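Side-chain contacts in agmatinase (Burkholderia thailandensis, PDB 4DZ4), which probably hydrolyses agmatine to putrescine and urea at a pair of manganese ions, as other agmatinases of the arginase family do: residues Y184-V187 and L191-P194; N213-A218 and L229-S234; W219-G224 and S268-A273; F245-L250 and E299-A304; I274-G279 and A309-C314. One frame throughout, in Å; residues are numbered along the deposited sequence.

Contact 1 of 5, residues Y184-V187 and L191-P194; sequences YKAV and LIDP
A186, V187 and I192 share most of the buried surface here, with I192 lying against the other two. Its CD1 reaches the CB of A186 at 4.0 Å, while its CG1 lies 3.7 Å from CG2 of V187, the two side chains crossing at about a right angle. I192 takes the less common rotamer in which CG1 stands between its own backbone N and carbonyl carbon (chi1 63°), and this turns the long branch back over the helix. V187 uses both of its methyls: CG2 goes to I192, and CG1 meets the ring carbon CG of P194 at 4.0 Å. The backbone makes a tight return at the end of helix 182-188, before the chain enters strand 198-202 of the parallel sheet, so this is a helix-to-strand connection of the alpha/beta arginase fold. The A186 carbonyl, near the end of that helix, accepts the N-H of L191 (N to O 2.9 Å). Further along, a water donates to the V187 O and, at 2.7 Å, to the I192 O, bridging two carbonyls that cannot bond each other. L191 places its side chain against Y143, I147 and A150 of helix 142-153.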
# COMPACT_ATOMS: atom_id res chain seq x y z
N TYR B 184 -32.42 8.76 -12.42
CA TYR B 184 -33.43 8.57 -13.46
C TYR B 184 -34.76 8.21 -12.78
O TYR B 184 -35.80 8.79 -13.09
CB TYR B 184 -33.00 7.48 -14.44
CG TYR B 184 -34.01 7.12 -15.52
CD1 TYR B 184 -34.11 7.87 -16.71
CD2 TYR B 184 -34.85 6.01 -15.37
CE1 TYR B 184 -35.02 7.50 -17.70
CE2 TYR B 184 -35.78 5.66 -16.34
CZ TYR B 184 -35.86 6.40 -17.50
OH TYR B 184 -36.75 6.02 -18.47
N LYS B 185 -34.71 7.24 -11.86
CA LYS B 185 -35.94 6.82 -11.18
C LYS B 185 -36.51 7.97 -10.35
O LYS B 185 -37.72 8.19 -10.35
CB LYS B 185 -35.66 5.58 -10.31
CG LYS B 185 -35.13 4.41 -11.16
CD LYS B 185 -34.77 3.22 -10.28
CE LYS B 185 -34.08 2.13 -11.11
NZ LYS B 185 -33.70 1.01 -10.17
N ALA B 186 -35.65 8.71 -9.65
CA ALA B 186 -36.07 9.86 -8.83
C ALA B 186 -36.79 10.92 -9.69
O ALA B 186 -37.81 11.45 -9.29
CB ALA B 186 -34.88 10.48 -8.10
N VAL B 187 -36.27 11.19 -10.89
CA VAL B 187 -36.95 12.12 -11.80
C VAL B 187 -38.29 11.56 -12.30
O VAL B 187 -39.31 12.26 -12.29
CB VAL B 187 -36.08 12.54 -13.01
CG1 VAL B 187 -36.94 13.28 -14.05
CG2 VAL B 187 -34.93 13.41 -12.52
N LEU B 191 -39.71 12.97 -7.66
CA LEU B 191 -39.08 13.29 -6.38
C LEU B 191 -38.27 14.56 -6.46
O LEU B 191 -38.14 15.27 -5.46
CB LEU B 191 -38.17 12.15 -5.88
CG LEU B 191 -38.89 10.84 -5.55
CD1 LEU B 191 -37.87 9.81 -5.09
CD2 LEU B 191 -39.95 11.06 -4.48
N ILE B 192 -37.68 14.80 -7.62
CA ILE B 192 -36.84 15.98 -7.81
C ILE B 192 -37.24 16.75 -9.05
O ILE B 192 -37.72 16.17 -10.01
CB ILE B 192 -35.34 15.63 -7.85
CG1 ILE B 192 -35.01 14.74 -9.05
CG2 ILE B 192 -34.88 15.03 -6.52
CD1 ILE B 192 -33.59 14.20 -9.04
N ASP B 193 -37.05 18.07 -9.00
CA ASP B 193 -37.46 18.95 -10.08
C ASP B 193 -36.22 19.26 -10.89
O ASP B 193 -35.34 20.00 -10.41
CB ASP B 193 -38.02 20.24 -9.50
CG ASP B 193 -38.38 21.27 -10.56
OD1 ASP B 193 -38.12 21.07 -11.76
OD2 ASP B 193 -38.96 22.31 -10.19
N PRO B 194 -36.15 18.75 -12.14
CA PRO B 194 -34.88 18.93 -12.88
C PRO B 194 -34.51 20.37 -13.14
O PRO B 194 -33.33 20.72 -13.01
CB PRO B 194 -35.11 18.17 -14.19
CG PRO B 194 -36.24 17.23 -13.91
CD PRO B 194 -37.12 17.95 -12.91
O HOH W 1 -39.64 15.22 -11.69

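Contact 2 of 5, residues N213-A218 and L229-S234; sequences NVLDAA and LERIES
L215 and R231 meet through their aliphatic parts, the two methyls of the leucine lying against the first carbons of the arginine. CD1 of L215 is 3.8 Å from CG of R231, and CD2 is 3.9 Å from that same CG, so the methylene sits against both branches of the fork. The leucine has CG beside its backbone N, which carries the fork across to the helix. R231 starts with CG opposite its own backbone N (chi1 -178°), then bends twice, at chi2 and at chi3 (63° and 65°). That double bend folds the chain back, bringing NH1 to 4.1 Å from L215 CD2, a contact that is oblique to the guanidinium. Strand 213-216 is one of the two outermost strands of the parallel sheet within this chain, and helix 225-236 packs against it in the three-layer alpha/beta/alpha manner of the arginase fold. I232 adds a looser touch, its CG1 4.5 Å from CD1 of L215, and otherwise rests on V200 of the neighbouring strand and on L278. D216, at the N-cap position, caps helix 217-223: its OD1 accepts the N-H of W219, while its OD2 is hydrogen-bonded to the Y86 hydroxyl of the second subunit.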
# COMPACT_ATOMS: atom_id res chain seq x y z
N ASN B 213 -29.89 20.94 -14.71
CA ASN B 213 -28.77 21.87 -14.99
C ASN B 213 -27.44 21.20 -14.69
O ASN B 213 -27.28 20.62 -13.62
CB ASN B 213 -28.92 23.12 -14.17
CG ASN B 213 -30.23 23.82 -14.44
OD1 ASN B 213 -30.40 24.42 -15.49
ND2 ASN B 213 -31.17 23.71 -13.51
N VAL B 214 -26.49 21.28 -15.63
CA VAL B 214 -25.18 20.60 -15.46
C VAL B 214 -24.07 21.66 -15.51
O VAL B 214 -24.00 22.44 -16.48
CB VAL B 214 -24.94 19.54 -16.56
CG1 VAL B 214 -23.51 18.97 -16.50
CG2 VAL B 214 -25.95 18.40 -16.43
N LEU B 215 -23.24 21.68 -14.47
CA LEU B 215 -22.05 22.52 -14.43
C LEU B 215 -20.90 21.51 -14.44
O LEU B 215 -20.56 20.95 -13.40
CB LEU B 215 -22.03 23.41 -13.18
CG LEU B 215 -23.27 24.29 -12.92
CD1 LEU B 215 -23.14 25.11 -11.63
CD2 LEU B 215 -23.49 25.21 -14.14
N ASP B 216 -20.35 21.25 -15.63
CA ASP B 216 -19.39 20.16 -15.71
C ASP B 216 -18.05 20.53 -15.07
O ASP B 216 -17.82 21.69 -14.71
CB ASP B 216 -19.29 19.56 -17.15
CG ASP B 216 -18.66 20.49 -18.18
OD1 ASP B 216 -18.10 21.57 -17.85
OD2 ASP B 216 -18.72 20.10 -19.38
N ALA B 217 -17.19 19.53 -14.85
CA ALA B 217 -15.88 19.81 -14.27
C ALA B 217 -15.15 20.95 -15.00
O ALA B 217 -14.63 21.86 -14.35
CB ALA B 217 -15.02 18.54 -14.23
N ALA B 218 -15.13 20.92 -16.33
CA ALA B 218 -14.45 21.98 -17.09
C ALA B 218 -15.04 23.35 -16.78
O ALA B 218 -14.32 24.35 -16.69
CB ALA B 218 -14.52 21.72 -18.58
N LEU B 229 -20.98 28.49 -7.09
CA LEU B 229 -21.81 28.67 -5.93
C LEU B 229 -23.00 29.59 -6.26
O LEU B 229 -24.13 29.32 -5.86
CB LEU B 229 -20.93 29.25 -4.83
CG LEU B 229 -21.49 29.92 -3.61
CD1 LEU B 229 -22.38 28.90 -2.91
CD2 LEU B 229 -20.27 30.27 -2.79
N GLU B 230 -22.73 30.66 -6.99
CA GLU B 230 -23.79 31.61 -7.32
C GLU B 230 -24.81 31.04 -8.31
O GLU B 230 -26.02 31.29 -8.19
CB GLU B 230 -23.20 32.96 -7.77
CG GLU B 230 -22.48 33.66 -6.62
CD GLU B 230 -21.77 34.95 -7.01
OE1 GLU B 230 -21.79 35.30 -8.21
OE2 GLU B 230 -21.20 35.63 -6.12
N ARG B 231 -24.33 30.21 -9.24
CA ARG B 231 -25.22 29.53 -10.17
C ARG B 231 -26.13 28.51 -9.43
O ARG B 231 -27.33 28.44 -9.72
CB ARG B 231 -24.43 28.86 -11.32
CG ARG B 231 -25.31 28.16 -12.36
CD ARG B 231 -26.24 29.10 -13.13
NE ARG B 231 -25.48 30.05 -13.94
CZ ARG B 231 -24.98 29.78 -15.15
NH1 ARG B 231 -25.20 28.59 -15.71
NH2 ARG B 231 -24.29 30.70 -15.80
N ILE B 232 -25.56 27.75 -8.49
CA ILE B 232 -26.35 26.85 -7.63
C ILE B 232 -27.48 27.60 -6.90
O ILE B 232 -28.64 27.20 -6.95
CB ILE B 232 -25.47 26.07 -6.61
CG1 ILE B 232 -24.51 25.11 -7.35
CG2 ILE B 232 -26.33 25.36 -5.56
CD1 ILE B 232 -23.36 24.57 -6.51
N GLU B 233 -27.13 28.72 -6.26
CA GLU B 233 -28.11 29.52 -5.51
C GLU B 233 -29.23 30.00 -6.43
O GLU B 233 -30.42 29.96 -6.07
CB GLU B 233 -27.43 30.73 -4.89
CG GLU B 233 -26.47 30.40 -3.77
CD GLU B 233 -25.91 31.66 -3.16
OE1 GLU B 233 -25.08 32.32 -3.81
OE2 GLU B 233 -26.34 32.02 -2.04
N SER B 234 -28.84 30.41 -7.64
CA SER B 234 -29.78 30.91 -8.63
C SER B 234 -30.78 29.83 -9.06
O SER B 234 -31.97 30.08 -9.24
CB SER B 234 -29.04 31.43 -9.85
OG SER B 234 -29.97 32.07 -10.70

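Contact 3 of 5, residues W219-G224 and S268-A273; sequences WVHEHG and SAQALA
Q270 brings its terminal amide up to the imidazole of H221, the two planes only 20° apart, and hydrogen-bonds to it. NE2 of Q270 donates to ND1 of H221 at 3.2 Å with a fairly straight N-H...N angle of 162°. The histidine sees the donor from off its ring plane, tilted 28° out of it, whereas ND1 lies close to the plane of the amide. Next to the bond, OE1 of Q270 is 3.4 Å from CE1 of the H221 ring. Because ND1 accepts, the proton of a neutral H221 would be expected on NE2, which makes a weak hydrogen bond to the carbonyl of G264. The glutamine's other end is held too, since OE1 accepts from the backbone N of S267, and so both halves of the amide are engaged and its rotation is fixed. Q270 gets there with its chain extended beyond CG, bridging from helix 268-276 to helix 217-223, which follow strands 240-246 and 213-216 of the parallel sheet. CG1 of V220 lies 4.1 Å from NE2 of Q270, giving the amide an apolar neighbour. On the far side of helix 217-223, ND1 of H223 donates to O of W219 (3.0 Å); the same oxygen takes the backbone N-H of H223 from the opposite face of its plane. That ND1 also stands 3.2 Å above the W219 ring, over its centre. The contact borders subunit interfaces: H221 packs on A269 of the second subunit, and A269 on H221 of the third.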
# COMPACT_ATOMS: atom_id res chain seq x y z
N TRP B 219 -16.36 23.38 -16.60
CA TRP B 219 -17.05 24.65 -16.35
C TRP B 219 -16.62 25.20 -15.01
O TRP B 219 -16.35 26.40 -14.86
CB TRP B 219 -18.56 24.42 -16.43
CG TRP B 219 -19.36 25.71 -16.43
CD1 TRP B 219 -19.93 26.36 -17.53
CD2 TRP B 219 -19.75 26.51 -15.26
NE1 TRP B 219 -20.62 27.49 -17.12
CE2 TRP B 219 -20.53 27.65 -15.77
CE3 TRP B 219 -19.52 26.43 -13.89
CZ2 TRP B 219 -21.06 28.62 -14.93
CZ3 TRP B 219 -20.05 27.41 -13.06
CH2 TRP B 219 -20.79 28.49 -13.56
N VAL B 220 -16.51 24.32 -14.01
CA VAL B 220 -16.11 24.73 -12.68
C VAL B 220 -14.67 25.24 -12.71
O VAL B 220 -14.37 26.27 -12.12
CB VAL B 220 -16.28 23.61 -11.63
CG1 VAL B 220 -15.74 24.04 -10.27
CG2 VAL B 220 -17.75 23.23 -11.54
N HIS B 221 -13.80 24.55 -13.44
CA HIS B 221 -12.41 24.95 -13.54
C HIS B 221 -12.30 26.31 -14.22
O HIS B 221 -11.49 27.13 -13.82
CB HIS B 221 -11.61 23.91 -14.33
CG HIS B 221 -11.40 22.61 -13.58
ND1 HIS B 221 -10.98 22.58 -12.29
CD2 HIS B 221 -11.54 21.29 -13.98
CE1 HIS B 221 -10.87 21.30 -11.89
NE2 HIS B 221 -11.21 20.51 -12.93
N GLU B 222 -13.09 26.51 -15.26
CA GLU B 222 -13.07 27.75 -16.03
C GLU B 222 -13.61 28.96 -15.24
O GLU B 222 -13.04 30.05 -15.30
CB GLU B 222 -13.87 27.59 -17.33
CG GLU B 222 -14.09 28.89 -18.10
CD GLU B 222 -12.82 29.47 -18.70
OE1 GLU B 222 -11.74 28.83 -18.61
OE2 GLU B 222 -12.89 30.59 -19.28
N HIS B 223 -14.72 28.76 -14.53
CA HIS B 223 -15.46 29.88 -13.94
C HIS B 223 -15.19 30.09 -12.49
O HIS B 223 -15.35 31.21 -11.99
CB HIS B 223 -16.95 29.69 -14.20
CG HIS B 223 -17.32 29.79 -15.66
ND1 HIS B 223 -17.45 28.71 -16.46
CD2 HIS B 223 -17.54 30.91 -16.47
CE1 HIS B 223 -17.75 29.11 -17.71
NE2 HIS B 223 -17.81 30.45 -17.72
N GLY B 224 -14.80 29.03 -11.79
CA GLY B 224 -14.35 29.14 -10.40
C GLY B 224 -15.46 28.87 -9.40
O GLY B 224 -16.63 28.78 -9.76
N SER B 268 -10.24 19.39 -3.50
CA SER B 268 -11.02 19.57 -2.27
C SER B 268 -11.18 21.08 -1.97
O SER B 268 -12.22 21.48 -1.43
CB SER B 268 -10.42 18.80 -1.09
OG SER B 268 -9.07 19.18 -0.93
N ALA B 269 -10.17 21.90 -2.31
CA ALA B 269 -10.27 23.34 -2.10
C ALA B 269 -11.48 23.91 -2.84
O ALA B 269 -12.27 24.71 -2.26
CB ALA B 269 -9.00 24.07 -2.53
N GLN B 270 -11.63 23.56 -4.11
CA GLN B 270 -12.79 24.04 -4.89
C GLN B 270 -14.11 23.56 -4.29
O GLN B 270 -15.05 24.34 -4.13
CB GLN B 270 -12.74 23.58 -6.36
CG GLN B 270 -11.65 24.17 -7.24
CD GLN B 270 -11.54 23.45 -8.58
OE1 GLN B 270 -11.35 22.22 -8.64
NE2 GLN B 270 -11.68 24.20 -9.67
N ALA B 271 -14.20 22.27 -4.01
CA ALA B 271 -15.44 21.72 -3.48
C ALA B 271 -15.84 22.37 -2.15
O ALA B 271 -17.02 22.69 -1.92
CB ALA B 271 -15.34 20.19 -3.33
N LEU B 272 -14.86 22.52 -1.26
CA LEU B 272 -15.16 23.04 0.07
C LEU B 272 -15.54 24.52 -0.03
O LEU B 272 -16.40 25.00 0.72
CB LEU B 272 -13.99 22.81 1.02
CG LEU B 272 -13.75 21.31 1.36
CD1 LEU B 272 -12.49 21.22 2.19
CD2 LEU B 272 -14.94 20.67 2.09
N ALA B 273 -14.89 25.25 -0.95
CA ALA B 273 -15.20 26.67 -1.14
C ALA B 273 -16.68 26.81 -1.57
O ALA B 273 -17.38 27.73 -1.12
CB ALA B 273 -14.29 27.28 -2.20

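Contact 4 of 5, residues F245-L250 and E299-A304; sequences FDIDCL and EITAIA. With MN (manganese (II) ion), chain Q; MN (manganese (II) ion), chain P; EDO (1,2-ethanediol), chain V.
The backbones come closest at I247 and T301, whose CA atoms are 7.4 Å apart, where a 3-10 turn leaving strand 240-246 faces the first turn of helix 300-323. The groups that meet between them are apolar: CG1 of I247 is 3.7 Å from CG2 of T301, and CG2 of I247 touches the same methyl. T301 holds that methyl opposite its backbone N, with OG1 beside that N (chi1 -52°), and the hydroxyl is hydrogen-bonded to D296 and to the backbone N of G257. One turn on, A304 offers CB to CD1 of L250 at 3.8 Å. The opposite side of the turn is the binuclear manganese site of the arginase family, with D246 and D248 spaced as a DxD pair after the strand. OD2 of D246 bridges the metals, 2.2 Å from one manganese and 2.6 Å from the other, and D248 grips the nearer ion with both carboxylate oxygens. A water also spans the pair; H139, D163, H165 and D167 complete the site. D246 is steadied by an Asx turn, in which its OD1 accepts the N-H of D248 (3.0 Å) from above the carboxylate plane. I247, between the two ligands in sequence, points the other way, toward the helix. At the start of that helix E299 forms a salt bridge with R63 of the third subunit, and a 1,2-ethanediol molecule bonds to its carboxylate.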
# COMPACT_ATOMS: atom_id res chain seq x y z
N PHE B 245 -23.39 14.46 -2.08
CA PHE B 245 -22.00 14.64 -2.49
C PHE B 245 -21.33 13.29 -2.72
O PHE B 245 -21.01 12.58 -1.76
CB PHE B 245 -21.21 15.44 -1.44
CG PHE B 245 -19.94 16.04 -1.97
CD1 PHE B 245 -18.86 15.22 -2.29
CD2 PHE B 245 -19.84 17.43 -2.19
CE1 PHE B 245 -17.68 15.75 -2.83
CE2 PHE B 245 -18.65 17.98 -2.68
CZ PHE B 245 -17.57 17.13 -3.01
N ASP B 246 -21.11 12.95 -3.98
CA ASP B 246 -20.37 11.73 -4.35
C ASP B 246 -18.89 12.15 -4.36
O ASP B 246 -18.52 13.04 -5.09
CB ASP B 246 -20.87 11.23 -5.71
CG ASP B 246 -20.11 9.97 -6.25
OD1 ASP B 246 -19.02 9.65 -5.76
OD2 ASP B 246 -20.64 9.32 -7.19
N ILE B 247 -18.08 11.56 -3.49
CA ILE B 247 -16.67 11.92 -3.36
C ILE B 247 -15.89 11.84 -4.69
O ILE B 247 -14.89 12.55 -4.87
CB ILE B 247 -15.98 11.10 -2.23
CG1 ILE B 247 -14.79 11.90 -1.61
CG2 ILE B 247 -15.61 9.68 -2.72
CD1 ILE B 247 -15.12 13.24 -0.98
N ASP B 248 -16.39 11.06 -5.65
CA ASP B 248 -15.74 11.00 -6.98
C ASP B 248 -15.94 12.27 -7.82
O ASP B 248 -15.40 12.38 -8.92
CB ASP B 248 -16.08 9.70 -7.74
CG ASP B 248 -17.49 9.69 -8.40
OD1 ASP B 248 -17.96 8.54 -8.65
OD2 ASP B 248 -18.13 10.74 -8.64
N CYS B 249 -16.71 13.23 -7.29
CA CYS B 249 -16.69 14.61 -7.83
C CYS B 249 -15.21 15.12 -7.83
O CYS B 249 -14.75 15.75 -8.79
CB CYS B 249 -17.54 15.52 -6.93
SG CYS B 249 -17.57 17.22 -7.53
N LEU B 250 -14.47 14.78 -6.78
CA LEU B 250 -13.09 15.20 -6.66
C LEU B 250 -12.23 14.39 -7.63
O LEU B 250 -12.54 13.23 -7.92
CB LEU B 250 -12.58 14.98 -5.21
CG LEU B 250 -13.42 15.69 -4.15
CD1 LEU B 250 -12.81 15.48 -2.75
CD2 LEU B 250 -13.55 17.18 -4.44
N GLU B 299 -5.90 7.70 3.98
CA GLU B 299 -7.22 8.23 4.34
C GLU B 299 -7.58 9.54 3.66
O GLU B 299 -8.56 10.18 4.09
CB GLU B 299 -7.35 8.44 5.86
CG GLU B 299 -7.08 7.22 6.71
CD GLU B 299 -7.29 7.57 8.16
OE1 GLU B 299 -6.52 8.41 8.71
OE2 GLU B 299 -8.27 7.06 8.74
N ILE B 300 -6.83 9.96 2.65
CA ILE B 300 -7.09 11.31 2.12
C ILE B 300 -8.52 11.47 1.57
O ILE B 300 -9.11 12.57 1.64
CB ILE B 300 -6.01 11.80 1.13
CG1 ILE B 300 -6.13 11.08 -0.25
CG2 ILE B 300 -4.60 11.74 1.79
CD1 ILE B 300 -5.23 11.65 -1.33
N THR B 301 -9.08 10.39 1.02
CA THR B 301 -10.45 10.46 0.47
C THR B 301 -11.47 10.63 1.58
O THR B 301 -12.35 11.51 1.52
CB THR B 301 -10.82 9.21 -0.31
OG1 THR B 301 -9.79 8.94 -1.29
CG2 THR B 301 -12.18 9.40 -1.04
N ALA B 302 -11.31 9.79 2.59
CA ALA B 302 -12.18 9.86 3.77
C ALA B 302 -12.05 11.21 4.50
O ALA B 302 -13.07 11.71 5.01
CB ALA B 302 -11.90 8.68 4.70
N ILE B 303 -10.83 11.76 4.54
CA ILE B 303 -10.59 13.05 5.17
C ILE B 303 -11.37 14.13 4.40
O ILE B 303 -12.10 14.92 5.01
CB ILE B 303 -9.08 13.38 5.23
CG1 ILE B 303 -8.41 12.51 6.32
CG2 ILE B 303 -8.90 14.87 5.54
CD1 ILE B 303 -6.90 12.48 6.23
N ALA B 304 -11.27 14.10 3.07
CA ALA B 304 -12.02 15.09 2.30
C ALA B 304 -13.54 14.95 2.54
O ALA B 304 -14.24 15.95 2.69
CB ALA B 304 -11.67 15.01 0.82
MN MN Q . -19.97 9.16 -9.24
MN MN P . -23.00 8.97 -8.16
C1 EDO V . -4.82 7.02 11.49
O1 EDO V . -4.51 7.48 10.18
C2 EDO V . -6.12 6.20 11.50
O2 EDO V . -7.28 7.06 11.34
O HOH W 2 -21.79 8.21 -9.49

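Contact 5 of 5, residues I274-G279 and A309-C314; sequences IVRGLG and ACDLLC
R276 and D311 form the tight, polar part of this contact, a salt bridge in which NE of the arginine donates to OD2 of the aspartate at 2.9 Å (N-H...O 160°). The acceptor lies near the guanidinium plane, but the carboxylate is turned 86° from it, so OD2 is met from above the carboxylate plane. The arginine's chain runs extended from CG to NE and lies over the carboxylate on the way, with CG of R276 3.4 Å from OD2 of D311. At the partly exposed end of R276 a water bridges the pair, accepting from NH2 and donating to OD2 of D311 at 2.7 Å, which leaves that oxygen with two donors. OD1 of D311 bonds to the indole N-H of W88, so both oxygens of this buried acid are satisfied. The pair ties the last turn of helix 268-276 to the long helix 300-323, both lying against the parallel sheet. The apolar part is looser: CG1 of V275 sits 4.1 Å from both CB of D311 and CD2 of L312, crossing the leucine at about a right angle. L312 continues toward L133 and L243 on the sheet strands.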
# COMPACT_ATOMS: atom_id res chain seq x y z
N ILE B 274 -17.13 25.90 -2.43
CA ILE B 274 -18.53 25.88 -2.87
C ILE B 274 -19.47 25.52 -1.71
O ILE B 274 -20.39 26.28 -1.40
CB ILE B 274 -18.75 24.94 -4.07
CG1 ILE B 274 -17.93 25.42 -5.28
CG2 ILE B 274 -20.23 24.87 -4.45
CD1 ILE B 274 -17.76 24.33 -6.34
N VAL B 275 -19.22 24.40 -1.05
CA VAL B 275 -20.10 23.94 0.04
C VAL B 275 -20.21 24.97 1.16
O VAL B 275 -21.32 25.29 1.64
CB VAL B 275 -19.68 22.56 0.59
CG1 VAL B 275 -20.51 22.17 1.83
CG2 VAL B 275 -19.90 21.52 -0.52
N ARG B 276 -19.07 25.57 1.51
CA ARG B 276 -19.06 26.55 2.58
C ARG B 276 -19.88 27.79 2.28
O ARG B 276 -20.29 28.50 3.22
CB ARG B 276 -17.63 26.95 2.93
CG ARG B 276 -16.87 25.85 3.66
CD ARG B 276 -15.41 26.23 3.77
NE ARG B 276 -14.58 25.10 4.24
CZ ARG B 276 -13.25 25.12 4.18
NH1 ARG B 276 -12.62 26.19 3.69
NH2 ARG B 276 -12.54 24.08 4.61
N GLY B 277 -20.14 28.06 1.01
CA GLY B 277 -20.86 29.27 0.62
C GLY B 277 -22.37 29.09 0.49
O GLY B 277 -23.08 30.02 0.08
N LEU B 278 -22.86 27.88 0.80
CA LEU B 278 -24.26 27.52 0.52
C LEU B 278 -25.24 27.87 1.65
O LEU B 278 -26.33 27.31 1.71
CB LEU B 278 -24.37 26.04 0.17
CG LEU B 278 -23.85 25.73 -1.23
CD1 LEU B 278 -23.89 24.23 -1.44
CD2 LEU B 278 -24.62 26.45 -2.32
N GLY B 279 -24.86 28.79 2.51
CA GLY B 279 -25.70 29.24 3.64
C GLY B 279 -27.08 29.78 3.32
O GLY B 279 -27.96 29.78 4.18
N ALA B 309 -18.73 16.86 5.23
CA ALA B 309 -19.76 16.59 6.24
C ALA B 309 -19.68 17.64 7.34
O ALA B 309 -20.71 18.13 7.82
CB ALA B 309 -19.59 15.17 6.82
N CYS B 310 -18.46 18.03 7.70
CA CYS B 310 -18.27 19.00 8.77
C CYS B 310 -18.84 20.36 8.33
O CYS B 310 -19.59 21.02 9.06
CB CYS B 310 -16.78 19.12 9.14
SG CYS B 310 -16.41 20.48 10.29
N ASP B 311 -18.53 20.74 7.10
CA ASP B 311 -19.08 22.00 6.58
C ASP B 311 -20.60 22.00 6.46
O ASP B 311 -21.21 23.04 6.71
CB ASP B 311 -18.37 22.38 5.28
CG ASP B 311 -16.94 22.88 5.54
OD1 ASP B 311 -16.70 23.49 6.60
OD2 ASP B 311 -16.05 22.67 4.68
N LEU B 312 -21.19 20.86 6.11
CA LEU B 312 -22.66 20.73 6.13
C LEU B 312 -23.22 20.97 7.53
O LEU B 312 -24.21 21.71 7.69
CB LEU B 312 -23.11 19.36 5.56
CG LEU B 312 -22.81 19.21 4.05
CD1 LEU B 312 -22.90 17.76 3.63
CD2 LEU B 312 -23.79 20.07 3.23
N LEU B 313 -22.61 20.37 8.56
CA LEU B 313 -23.02 20.67 9.95
C LEU B 313 -22.93 22.17 10.26
O LEU B 313 -23.81 22.71 10.91
CB LEU B 313 -22.19 19.90 10.99
CG LEU B 313 -22.38 18.38 10.86
CD1 LEU B 313 -21.50 17.64 11.86
CD2 LEU B 313 -23.83 18.02 11.10
N CYS B 314 -21.87 22.81 9.80
CA CYS B 314 -21.67 24.22 10.12
C CYS B 314 -22.73 25.07 9.44
O CYS B 314 -23.19 26.05 10.03
CB CYS B 314 -20.24 24.64 9.75
SG CYS B 314 -18.99 23.95 10.85
O HOH W 3 -13.79 21.78 5.87

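How the contacts relate
From the N terminus, contact 1 closes a short local loop at the end of helix 182-188 and finishes before the others open; P194 of its loop packs against N213 of contact 2. Contact 2 joins the edge strand 213-216 to helix 225-236, and contact 3 crosses it, reaching from helix 217-223 to helix 268-276. Contact 4 in turn crosses both contact 3 and contact 5, linking the manganese-bearing end of strand 240-246 to helix 300-323. Contact 5 then ties helix 268-276 to that same helix further along. L229 and I232 of contact 2 pack on residues 274-279, and A271 of contact 3 on F245 and L250, joining these helices beside the sheet.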